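Local structure of indole-3-pyruvate decarboxylase (Azospirillum brasilense, 2NXW) at residues E372-M377 against V511-R516; M400-F405 against V544-L549; V447-F452 against L473-S478; W497-M502 against L535-I540. The protein decarboxylates indole-3-pyruvate to indole-3-acetaldehyde and carbon dioxide, using thiamine diphosphate and a metal ion, a step in auxin biosynthesis. All blocks are in the same frame, centred on the assembly; numbering follows the deposited sequence.

Interaction 1: residues E372-M377 against V511-R516; sequences EPIAPM and VRVRTR
E372, P373 and I374 meet T515 and R516 in a contact bonded through the backbone, with side chains of I374, E372 and R516 packed around it, at the edge of the parallel sheet of the C-terminal, diphosphate-binding domain. The first three belong to the loop that runs into helix 376-388. The other two make the turn from strand 509-513, outermost in its sheet within this chain, into helix 516-528. A single direct hydrogen bond joins the segments. R516 N gives to E372 O at 3.0 Å, almost along the C=O axis but bent at the hydrogen (144°). The same carbonyl oxygen lies 3.2 Å from T515 CA, and P373 CA is 3.4 Å from R514 O; both are CA-H...O contacts. Further along, a water bridges the backbones. It accepts from I374 N and donates to R514 O at 2.6 Å. With CG1 anti to the carbonyl carbon (chi1 -61°), I374 sends CD1 to V513 CG2, 3.8 Å away. L519 of helix 516-528 also touches I374. R516 runs alongside E372 and points the same way, with E372 CB over one face of its guanidinium. Their charged ends do not pair; the arginine forms its salt bridge with D370 instead. T515 is the N-cap of helix 516-528. This is a strand-to-helix turn of a parallel alpha/beta sheet, with the loop before helix 376-388 laid against it.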
# COMPACT_ATOMS: atom_id res chain seq x y z
N GLU A 372 -48.14 30.10 -4.49
CA GLU A 372 -47.58 29.02 -3.69
C GLU A 372 -46.06 29.02 -3.73
O GLU A 372 -45.45 29.54 -4.67
CB GLU A 372 -48.07 27.67 -4.20
CG GLU A 372 -49.56 27.41 -4.02
CD GLU A 372 -50.00 27.45 -2.57
OE1 GLU A 372 -49.23 27.00 -1.68
OE2 GLU A 372 -51.13 27.92 -2.32
N PRO A 373 -45.41 28.43 -2.71
CA PRO A 373 -43.95 28.37 -2.69
C PRO A 373 -43.45 27.49 -3.82
O PRO A 373 -44.21 26.74 -4.45
CB PRO A 373 -43.64 27.81 -1.30
CG PRO A 373 -44.88 27.06 -0.93
CD PRO A 373 -45.98 27.96 -1.43
N ILE A 374 -42.16 27.57 -4.09
CA ILE A 374 -41.54 26.81 -5.17
C ILE A 374 -41.00 25.47 -4.72
O ILE A 374 -40.36 25.36 -3.67
CB ILE A 374 -40.38 27.63 -5.76
CG1 ILE A 374 -40.92 28.94 -6.33
CG2 ILE A 374 -39.65 26.84 -6.85
CD1 ILE A 374 -39.83 30.00 -6.46
N ALA A 375 -41.24 24.44 -5.53
CA ALA A 375 -40.72 23.11 -5.28
C ALA A 375 -39.83 22.80 -6.49
O ALA A 375 -39.99 23.40 -7.55
CB ALA A 375 -41.85 22.09 -5.18
N PRO A 376 -38.87 21.88 -6.34
CA PRO A 376 -38.00 21.56 -7.48
C PRO A 376 -38.78 21.21 -8.76
O PRO A 376 -38.39 21.61 -9.86
CB PRO A 376 -37.18 20.39 -6.96
CG PRO A 376 -37.00 20.73 -5.51
CD PRO A 376 -38.39 21.21 -5.11
N MET A 377 -39.88 20.46 -8.64
CA MET A 377 -40.62 20.11 -9.84
C MET A 377 -41.23 21.32 -10.55
O MET A 377 -41.48 21.27 -11.76
CB MET A 377 -41.71 19.07 -9.53
CG MET A 377 -41.16 17.72 -9.09
SD MET A 377 -39.85 17.04 -10.13
CE MET A 377 -40.78 16.49 -11.55
N VAL A 511 -32.14 37.89 -9.13
CA VAL A 511 -33.47 38.08 -8.59
C VAL A 511 -33.81 36.91 -7.67
O VAL A 511 -33.57 35.75 -8.01
CB VAL A 511 -34.54 38.23 -9.70
CG1 VAL A 511 -34.61 37.00 -10.56
CG2 VAL A 511 -35.91 38.53 -9.08
N ARG A 512 -34.34 37.22 -6.50
CA ARG A 512 -34.76 36.18 -5.55
C ARG A 512 -36.26 36.00 -5.75
O ARG A 512 -37.02 36.97 -5.74
CB ARG A 512 -34.48 36.61 -4.11
CG ARG A 512 -35.12 35.69 -3.06
CD ARG A 512 -34.71 36.06 -1.64
NE ARG A 512 -33.37 35.56 -1.33
CZ ARG A 512 -32.92 35.35 -0.10
NH1 ARG A 512 -33.69 35.62 0.95
NH2 ARG A 512 -31.73 34.80 0.09
N VAL A 513 -36.68 34.76 -5.96
CA VAL A 513 -38.09 34.47 -6.17
C VAL A 513 -38.58 33.48 -5.12
O VAL A 513 -37.86 32.54 -4.75
CB VAL A 513 -38.37 33.92 -7.61
CG1 VAL A 513 -38.04 34.99 -8.65
CG2 VAL A 513 -37.54 32.66 -7.88
N ARG A 514 -39.80 33.71 -4.61
CA ARG A 514 -40.40 32.85 -3.59
C ARG A 514 -41.67 32.13 -4.03
O ARG A 514 -42.02 31.09 -3.47
CB ARG A 514 -40.70 33.65 -2.33
CG ARG A 514 -39.46 34.10 -1.58
CD ARG A 514 -39.82 34.75 -0.24
NE ARG A 514 -38.63 35.06 0.54
CZ ARG A 514 -37.94 34.16 1.23
NH1 ARG A 514 -38.33 32.89 1.25
NH2 ARG A 514 -36.85 34.54 1.89
N THR A 515 -42.39 32.70 -5.00
CA THR A 515 -43.62 32.06 -5.47
C THR A 515 -43.49 31.53 -6.88
O THR A 515 -42.59 31.91 -7.64
CB THR A 515 -44.81 33.03 -5.45
OG1 THR A 515 -44.59 34.06 -6.43
CG2 THR A 515 -44.96 33.67 -4.08
N ARG A 516 -44.40 30.63 -7.24
CA ARG A 516 -44.38 30.06 -8.57
C ARG A 516 -44.59 31.13 -9.64
O ARG A 516 -44.00 31.06 -10.71
CB ARG A 516 -45.41 28.94 -8.67
CG ARG A 516 -45.06 27.78 -7.75
CD ARG A 516 -45.83 26.51 -8.04
NE ARG A 516 -47.24 26.58 -7.67
CZ ARG A 516 -48.00 25.51 -7.46
NH1 ARG A 516 -47.48 24.30 -7.57
NH2 ARG A 516 -49.29 25.66 -7.16
O HOH W 1 -40.71 29.18 -2.21

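Interaction 2: residues M400-F405 against V544-L549; sequences MGDCLF and VLSDTL. With TPP (thiamine diphosphate), chain E.
D402 meets S546 with both carboxylate oxygens, and this pair of bonds is the polar centre of the contact. D402 OD1 takes S546 OG at 2.6 Å and D402 OD2 takes S546 N at 2.9 Å, each through its syn lone pair. Having CG anti to the backbone N (chi1 -159°) carries the carboxylate across to the start of helix 547-558. S546 is the N-cap of that helix. Its OG also accepts from L549 N at 3.0 Å, so one hydroxyl both donates to the aspartate and caps the helix. L549 lies obliquely across two side chains at once. Its CD2 packs on D402 CG at 3.5 Å. Its CD1 sits over the middle of one face of the F405 ring, 3.9 Å from the centroid and 7° off the normal, a CH-pi contact. T548 CG2 approaches the same ring at CD1, 3.8 Å away. A water links the backbones by donating to F405 O and accepting from T548 N. On the cofactor side, D402 N gives a hydrogen bond of 2.8 Å to O2B of thiamine diphosphate. A side chain at G401 would run into the diphosphate. Helix 402-407 is thus tied to both the cofactor and helix 547-558. P376 of helix 376-388 packs on D402 and S546, M481 of helix 480-485 touches F405, and the rings of F305 and F552 meet F405 edge-to-face.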
# COMPACT_ATOMS: atom_id res chain seq x y z
N MET A 400 -23.85 18.83 -8.18
CA MET A 400 -24.36 17.67 -7.46
C MET A 400 -25.31 18.20 -6.39
O MET A 400 -24.99 19.18 -5.70
CB MET A 400 -23.21 16.90 -6.80
CG MET A 400 -23.67 15.76 -5.91
SD MET A 400 -24.65 14.55 -6.79
CE MET A 400 -24.98 13.38 -5.48
N GLY A 401 -26.47 17.56 -6.26
CA GLY A 401 -27.48 17.98 -5.30
C GLY A 401 -28.84 17.72 -5.93
O GLY A 401 -28.93 17.09 -6.98
N ASP A 402 -29.92 18.19 -5.30
CA ASP A 402 -31.23 17.97 -5.90
C ASP A 402 -31.34 18.68 -7.25
O ASP A 402 -32.19 18.35 -8.08
CB ASP A 402 -32.35 18.40 -4.95
CG ASP A 402 -33.69 17.75 -5.29
OD1 ASP A 402 -33.70 16.78 -6.07
OD2 ASP A 402 -34.72 18.22 -4.76
N CYS A 403 -30.46 19.65 -7.51
CA CYS A 403 -30.48 20.32 -8.80
C CYS A 403 -30.26 19.29 -9.93
O CYS A 403 -30.89 19.39 -10.99
CB CYS A 403 -29.39 21.41 -8.87
SG CYS A 403 -27.70 20.85 -8.54
N LEU A 404 -29.41 18.29 -9.70
CA LEU A 404 -29.15 17.25 -10.69
C LEU A 404 -30.36 16.33 -10.84
O LEU A 404 -30.75 15.97 -11.94
CB LEU A 404 -27.93 16.42 -10.28
CG LEU A 404 -27.65 15.20 -11.16
CD1 LEU A 404 -27.58 15.59 -12.63
CD2 LEU A 404 -26.36 14.56 -10.70
N PHE A 405 -30.95 15.94 -9.71
CA PHE A 405 -32.11 15.07 -9.75
C PHE A 405 -33.29 15.77 -10.44
O PHE A 405 -34.09 15.11 -11.12
CB PHE A 405 -32.47 14.64 -8.32
CG PHE A 405 -31.51 13.64 -7.74
CD1 PHE A 405 -31.84 12.29 -7.70
CD2 PHE A 405 -30.26 14.03 -7.28
CE1 PHE A 405 -30.93 11.34 -7.20
CE2 PHE A 405 -29.34 13.10 -6.78
CZ PHE A 405 -29.69 11.74 -6.75
N VAL A 544 -38.58 19.52 0.75
CA VAL A 544 -39.27 19.47 -0.55
C VAL A 544 -38.25 19.03 -1.58
O VAL A 544 -37.27 19.73 -1.83
CB VAL A 544 -39.85 20.85 -0.89
CG1 VAL A 544 -40.65 20.79 -2.19
CG2 VAL A 544 -40.76 21.31 0.27
N LEU A 545 -38.49 17.86 -2.17
CA LEU A 545 -37.57 17.25 -3.11
C LEU A 545 -38.13 17.02 -4.50
O LEU A 545 -39.34 16.97 -4.70
CB LEU A 545 -37.14 15.88 -2.57
CG LEU A 545 -36.82 15.80 -1.08
CD1 LEU A 545 -36.53 14.36 -0.68
CD2 LEU A 545 -35.62 16.69 -0.78
N SER A 546 -37.23 16.87 -5.47
CA SER A 546 -37.65 16.55 -6.83
C SER A 546 -38.23 15.14 -6.79
O SER A 546 -37.95 14.38 -5.86
CB SER A 546 -36.44 16.55 -7.77
OG SER A 546 -35.54 15.49 -7.46
N ASP A 547 -39.03 14.77 -7.78
CA ASP A 547 -39.60 13.42 -7.79
C ASP A 547 -38.50 12.35 -7.89
O ASP A 547 -38.58 11.27 -7.28
CB ASP A 547 -40.58 13.24 -8.95
CG ASP A 547 -41.84 14.07 -8.79
OD1 ASP A 547 -42.08 14.65 -7.71
OD2 ASP A 547 -42.62 14.13 -9.77
N THR A 548 -37.46 12.63 -8.67
CA THR A 548 -36.39 11.66 -8.83
C THR A 548 -35.61 11.47 -7.52
O THR A 548 -35.24 10.34 -7.18
CB THR A 548 -35.45 12.07 -9.99
OG1 THR A 548 -36.24 12.24 -11.17
CG2 THR A 548 -34.39 11.02 -10.23
N LEU A 549 -35.35 12.55 -6.79
CA LEU A 549 -34.63 12.38 -5.53
C LEU A 549 -35.54 11.66 -4.54
O LEU A 549 -35.07 10.82 -3.78
CB LEU A 549 -34.18 13.74 -4.96
CG LEU A 549 -33.45 13.65 -3.60
CD1 LEU A 549 -32.25 12.71 -3.70
CD2 LEU A 549 -33.01 15.05 -3.18
N1' TPP E . -17.99 18.07 -0.73
C2' TPP E . -17.85 17.94 -2.05
CM2 TPP E . -16.73 18.69 -2.76
N3' TPP E . -18.66 17.15 -2.76
C4' TPP E . -19.67 16.45 -2.17
N4' TPP E . -20.43 15.61 -2.93
C5' TPP E . -19.91 16.61 -0.77
C6' TPP E . -19.01 17.43 -0.06
C7' TPP E . -21.06 15.90 -0.02
N3 TPP E . -22.46 16.37 -0.44
C2 TPP E . -23.15 15.63 -1.30
S1 TPP E . -24.68 16.47 -1.47
C5 TPP E . -24.34 17.79 -0.35
C4 TPP E . -23.06 17.49 0.10
CM4 TPP E . -22.35 18.41 1.14
C6 TPP E . -25.26 18.89 -0.03
C7 TPP E . -25.45 19.79 -1.27
O7 TPP E . -26.14 20.91 -0.81
PA TPP E . -26.71 21.80 -2.00
O1A TPP E . -25.63 22.26 -2.97
O2A TPP E . -27.37 22.99 -1.30
O3A TPP E . -27.83 21.03 -2.83
PB TPP E . -29.08 20.26 -2.07
O1B TPP E . -29.65 21.15 -0.96
O2B TPP E . -30.10 20.00 -3.22
O3B TPP E . -28.62 18.92 -1.52
O HOH W 2 -34.44 20.32 -3.03
O HOH W 3 -36.91 14.87 -10.70

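Interaction 3: residues V447-F452 against L473-S478; sequences VGDGAF and LFNNAS. With MG (magnesium ion), chain C; TPP (thiamine diphosphate), chain E.
V447 and G448 pair in parallel with L473 and F474, at the strand ends that carry the GDG...NN motif of thiamine diphosphate enzymes. The tight part combines a parallel backbone bond, F474 N to V447 O at 2.8 Å, with the apolar packing of L473 on F452. L473 CD1 rests over one face of the F452 ring, offset toward the rim and 3.7 Å from the centroid. F452 CG stands anti to the backbone N (chi1 -166°), which turns the ring to this methyl. An alanine here would probably open a gap between helix 449-455 and strand 470-475 and leave the L473 methyl without its aromatic face. Beyond F474 the contact becomes polar, though still buried. D449 N gives only a weak bond to F474 O. A water bonded to F474 O is itself a metal ligand. The looser, more solvent-facing side is at A477, partly exposed and little covered, whose N bonds N475 OD1 in an Asx turn. The magnesium ion sits between D449 and the 476-478 turn, and the diphosphate accepts from G450 N and A451 N at the start of helix 449-455. D449 divides its oxygens. D449 OD2 takes S478 N at 3.0 Å through its syn lone pair, while D449 OD1 binds the magnesium at 2.0 Å. The other five ligands, N476 OD1, S478 O, the water and the cofactor atoms O2A and O1B, are each 2.1 Å from the ion.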
# COMPACT_ATOMS: atom_id res chain seq x y z
N VAL A 447 -27.90 24.71 -9.82
CA VAL A 447 -26.96 24.54 -8.72
C VAL A 447 -27.65 24.84 -7.39
O VAL A 447 -28.50 25.73 -7.31
CB VAL A 447 -25.75 25.51 -8.94
CG1 VAL A 447 -26.25 26.96 -9.06
CG2 VAL A 447 -24.72 25.39 -7.83
N GLY A 448 -27.26 24.11 -6.35
CA GLY A 448 -27.84 24.34 -5.03
C GLY A 448 -27.11 25.41 -4.24
O GLY A 448 -26.05 25.90 -4.66
N ASP A 449 -27.65 25.80 -3.09
CA ASP A 449 -27.01 26.83 -2.29
C ASP A 449 -25.66 26.40 -1.71
O ASP A 449 -24.71 27.18 -1.67
CB ASP A 449 -27.96 27.33 -1.17
CG ASP A 449 -28.53 26.21 -0.29
OD1 ASP A 449 -29.08 25.21 -0.81
OD2 ASP A 449 -28.45 26.38 0.94
N GLY A 450 -25.56 25.15 -1.28
CA GLY A 450 -24.30 24.67 -0.75
C GLY A 450 -23.22 24.69 -1.81
O GLY A 450 -22.09 25.16 -1.56
N ALA A 451 -23.55 24.21 -3.00
CA ALA A 451 -22.57 24.20 -4.09
C ALA A 451 -22.23 25.61 -4.58
O ALA A 451 -21.08 25.88 -4.93
CB ALA A 451 -23.07 23.37 -5.25
N PHE A 452 -23.21 26.51 -4.60
CA PHE A 452 -22.92 27.86 -5.05
C PHE A 452 -21.92 28.53 -4.10
O PHE A 452 -21.07 29.29 -4.53
CB PHE A 452 -24.20 28.68 -5.13
CG PHE A 452 -24.04 29.96 -5.90
CD1 PHE A 452 -24.36 30.02 -7.25
CD2 PHE A 452 -23.52 31.09 -5.28
CE1 PHE A 452 -24.17 31.21 -7.98
CE2 PHE A 452 -23.32 32.27 -6.00
CZ PHE A 452 -23.65 32.32 -7.35
N LEU A 473 -30.44 28.95 -9.07
CA LEU A 473 -29.88 28.54 -7.80
C LEU A 473 -31.00 28.07 -6.89
O LEU A 473 -31.89 28.84 -6.54
CB LEU A 473 -29.13 29.73 -7.18
CG LEU A 473 -28.15 29.52 -6.02
CD1 LEU A 473 -27.45 30.86 -5.73
CD2 LEU A 473 -28.88 28.99 -4.77
N PHE A 474 -30.95 26.79 -6.51
CA PHE A 474 -31.95 26.16 -5.65
C PHE A 474 -31.55 26.50 -4.21
O PHE A 474 -30.66 25.87 -3.64
CB PHE A 474 -31.92 24.63 -5.85
CG PHE A 474 -32.48 24.14 -7.17
CD1 PHE A 474 -33.29 23.01 -7.20
CD2 PHE A 474 -32.13 24.75 -8.38
CE1 PHE A 474 -33.76 22.50 -8.41
CE2 PHE A 474 -32.60 24.24 -9.60
CZ PHE A 474 -33.41 23.11 -9.61
N ASN A 475 -32.22 27.48 -3.62
CA ASN A 475 -31.84 27.88 -2.27
C ASN A 475 -32.78 27.37 -1.19
O ASN A 475 -33.81 28.00 -0.90
CB ASN A 475 -31.73 29.41 -2.16
CG ASN A 475 -31.02 29.84 -0.89
OD1 ASN A 475 -30.80 29.03 0.01
ND2 ASN A 475 -30.67 31.11 -0.80
N ASN A 476 -32.42 26.23 -0.60
CA ASN A 476 -33.22 25.68 0.48
C ASN A 476 -32.51 25.85 1.83
O ASN A 476 -32.93 25.27 2.83
CB ASN A 476 -33.58 24.19 0.23
CG ASN A 476 -32.38 23.32 -0.16
OD1 ASN A 476 -31.23 23.67 0.08
ND2 ASN A 476 -32.67 22.16 -0.76
N ALA A 477 -31.47 26.69 1.87
CA ALA A 477 -30.70 26.94 3.10
C ALA A 477 -30.43 25.60 3.76
O ALA A 477 -30.68 25.39 4.95
CB ALA A 477 -31.51 27.84 4.05
N SER A 478 -29.87 24.70 2.96
CA SER A 478 -29.65 23.34 3.43
C SER A 478 -28.78 22.51 2.52
O SER A 478 -28.72 22.73 1.31
CB SER A 478 -31.03 22.66 3.50
OG SER A 478 -30.96 21.30 3.89
MG MG C . -29.35 23.18 -0.67
N1' TPP E . -17.99 18.07 -0.73
C2' TPP E . -17.85 17.94 -2.05
CM2 TPP E . -16.73 18.69 -2.76
N3' TPP E . -18.66 17.15 -2.76
C4' TPP E . -19.67 16.45 -2.17
N4' TPP E . -20.43 15.61 -2.93
C5' TPP E . -19.91 16.61 -0.77
C6' TPP E . -19.01 17.43 -0.06
C7' TPP E . -21.06 15.90 -0.02
N3 TPP E . -22.46 16.37 -0.44
C2 TPP E . -23.15 15.63 -1.30
S1 TPP E . -24.68 16.47 -1.47
C5 TPP E . -24.34 17.79 -0.35
C4 TPP E . -23.06 17.49 0.10
CM4 TPP E . -22.35 18.41 1.14
C6 TPP E . -25.26 18.89 -0.03
C7 TPP E . -25.45 19.79 -1.27
O7 TPP E . -26.14 20.91 -0.81
PA TPP E . -26.71 21.80 -2.00
O1A TPP E . -25.63 22.26 -2.97
O2A TPP E . -27.37 22.99 -1.30
O3A TPP E . -27.83 21.03 -2.83
PB TPP E . -29.08 20.26 -2.07
O1B TPP E . -29.65 21.15 -0.96
O2B TPP E . -30.10 20.00 -3.22
O3B TPP E . -28.62 18.92 -1.52
O HOH W 4 -30.16 23.41 -2.62

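Interaction 4: residues W497-M502 against L535-I540; sequences WRFADM and LIEAMI
E537 reaches F499 and A500 with a fully extended side chain. CG is anti to the backbone N (chi1 -180°) and the chain stays straight beyond it, so the buried carboxylate arrives at the first turn of the weakly bonded helix 499-502. E537 OE1 accepts from A500 N at 3.1 Å with a nearly straight N-H (165°). E537 OE2 accepts from F499 N at 3.3 Å. Both donors come from above the carboxylate plane. A water given to E537 OE1 at 2.8 Å leads on to D501 N. OE2 is also bonded by N475 and the guanidinium of R512. These donors probably offset the closeness of E537 OE2 to another acceptor, W497 O, 3.1 Å away. A leucine in its place would probably leave the N-H groups of F499 and A500 without their acceptor and cost R512 one of its two carboxylate partners, the other being D496. In F499, chi1 -62° sets CG beside the backbone N. The ring crosses E537 at about a right angle, with E537 OE2 at its edge, 3.4 Å from F499 CD2. W497 CB lies over one ring face. L535 CD2 packs against the backbone of the turn, 3.8 Å from F499 O. The short helix thus lies against strand 534-539. F499 leans on L473 and N475 of strand 470-475 and on D449 of helix 449-455. A500 rests on R512 of strand 509-513, and W497 makes a cation-pi contact with R463 of the second subunit.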
# COMPACT_ATOMS: atom_id res chain seq x y z
N TRP A 497 -28.25 33.12 2.77
CA TRP A 497 -27.28 33.89 2.00
C TRP A 497 -28.15 34.53 0.92
O TRP A 497 -28.96 33.84 0.28
CB TRP A 497 -26.24 32.99 1.33
CG TRP A 497 -25.29 32.29 2.26
CD1 TRP A 497 -25.62 31.47 3.32
CD2 TRP A 497 -23.86 32.27 2.16
NE1 TRP A 497 -24.47 30.93 3.86
CE2 TRP A 497 -23.38 31.40 3.18
CE3 TRP A 497 -22.93 32.89 1.31
CZ2 TRP A 497 -22.02 31.13 3.36
CZ3 TRP A 497 -21.57 32.62 1.49
CH2 TRP A 497 -21.14 31.75 2.50
N ARG A 498 -28.02 35.85 0.73
CA ARG A 498 -28.83 36.55 -0.28
C ARG A 498 -28.03 36.58 -1.58
O ARG A 498 -27.42 37.59 -1.93
CB ARG A 498 -29.14 37.97 0.19
CG ARG A 498 -30.28 38.08 1.20
CD ARG A 498 -29.96 37.47 2.53
NE ARG A 498 -28.86 38.16 3.19
CZ ARG A 498 -28.59 38.07 4.48
NH1 ARG A 498 -27.55 38.74 4.98
NH2 ARG A 498 -29.35 37.33 5.27
N PHE A 499 -28.05 35.46 -2.28
CA PHE A 499 -27.27 35.33 -3.50
C PHE A 499 -27.66 36.30 -4.61
O PHE A 499 -26.78 36.89 -5.26
CB PHE A 499 -27.35 33.88 -4.00
CG PHE A 499 -26.78 32.86 -3.02
CD1 PHE A 499 -25.41 32.78 -2.80
CD2 PHE A 499 -27.62 31.95 -2.38
CE1 PHE A 499 -24.87 31.79 -1.96
CE2 PHE A 499 -27.10 30.96 -1.54
CZ PHE A 499 -25.72 30.88 -1.33
N ALA A 500 -28.96 36.47 -4.83
CA ALA A 500 -29.41 37.39 -5.87
C ALA A 500 -28.87 38.79 -5.60
O ALA A 500 -28.47 39.49 -6.53
CB ALA A 500 -30.94 37.42 -5.96
N ASP A 501 -28.87 39.19 -4.33
CA ASP A 501 -28.36 40.51 -3.94
C ASP A 501 -26.86 40.67 -4.17
O ASP A 501 -26.33 41.79 -4.18
CB ASP A 501 -28.61 40.78 -2.45
CG ASP A 501 -30.06 41.06 -2.12
OD1 ASP A 501 -30.88 41.28 -3.04
OD2 ASP A 501 -30.38 41.07 -0.91
N MET A 502 -26.15 39.56 -4.33
CA MET A 502 -24.71 39.63 -4.55
C MET A 502 -24.33 39.60 -6.03
O MET A 502 -23.18 39.82 -6.38
CB MET A 502 -24.04 38.47 -3.81
CG MET A 502 -24.27 38.50 -2.30
SD MET A 502 -23.62 37.02 -1.44
CE MET A 502 -21.92 37.40 -1.41
N LEU A 535 -29.00 35.39 -12.75
CA LEU A 535 -29.09 34.50 -11.61
C LEU A 535 -30.49 34.55 -11.00
O LEU A 535 -30.94 35.59 -10.52
CB LEU A 535 -28.05 34.91 -10.56
CG LEU A 535 -28.05 34.12 -9.25
CD1 LEU A 535 -27.75 32.66 -9.53
CD2 LEU A 535 -27.00 34.70 -8.30
N ILE A 536 -31.18 33.42 -11.05
CA ILE A 536 -32.51 33.31 -10.46
C ILE A 536 -32.33 32.50 -9.17
O ILE A 536 -32.02 31.30 -9.23
CB ILE A 536 -33.49 32.57 -11.39
CG1 ILE A 536 -33.64 33.33 -12.72
CG2 ILE A 536 -34.87 32.44 -10.70
CD1 ILE A 536 -34.41 32.56 -13.79
N GLU A 537 -32.51 33.16 -8.04
CA GLU A 537 -32.36 32.51 -6.74
C GLU A 537 -33.75 32.06 -6.31
O GLU A 537 -34.56 32.87 -5.84
CB GLU A 537 -31.77 33.50 -5.73
CG GLU A 537 -31.59 32.89 -4.35
CD GLU A 537 -31.18 33.90 -3.31
OE1 GLU A 537 -31.40 35.12 -3.51
OE2 GLU A 537 -30.65 33.47 -2.27
N ALA A 538 -34.02 30.76 -6.46
CA ALA A 538 -35.32 30.19 -6.14
C ALA A 538 -35.34 29.67 -4.72
O ALA A 538 -34.64 28.71 -4.41
CB ALA A 538 -35.66 29.07 -7.11
N MET A 539 -36.13 30.31 -3.86
CA MET A 539 -36.24 29.87 -2.47
C MET A 539 -37.13 28.62 -2.43
O MET A 539 -38.22 28.60 -2.98
CB MET A 539 -36.84 30.98 -1.61
CG MET A 539 -36.12 32.33 -1.76
SD MET A 539 -34.30 32.21 -1.57
CE MET A 539 -34.19 31.86 0.19
N ILE A 540 -36.63 27.57 -1.78
CA ILE A 540 -37.35 26.30 -1.69
C ILE A 540 -37.35 25.85 -0.24
O ILE A 540 -36.32 25.93 0.43
CB ILE A 540 -36.63 25.23 -2.53
CG1 ILE A 540 -36.55 25.68 -3.99
CG2 ILE A 540 -37.35 23.87 -2.42
CD1 ILE A 540 -35.69 24.75 -4.87
O HOH W 5 -30.82 37.71 -2.51

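In the fold
Interactions 1, 3 and 4 reach the same parallel sheet, whose strands 470-475, 534-539 and 509-513 are consecutive neighbours. Interaction 3 lies closest to interaction 4, with centres 9 Å apart. The two join where N475 ND2 meets E537 OE2 at 2.8 Å. Interaction 4 joins interaction 1 through strand pairing, V513 N lying 2.8 Å from E537 O. Interactions 2 and 3, with centres 11 Å apart, both hold the diphosphate; interaction 3 adds the magnesium site. P376 of the 372-377 segment touches D402 and V544 of interaction 2. The side chain of F499 lies about 8 Å from the magnesium, and that of I374 about 13 Å from it.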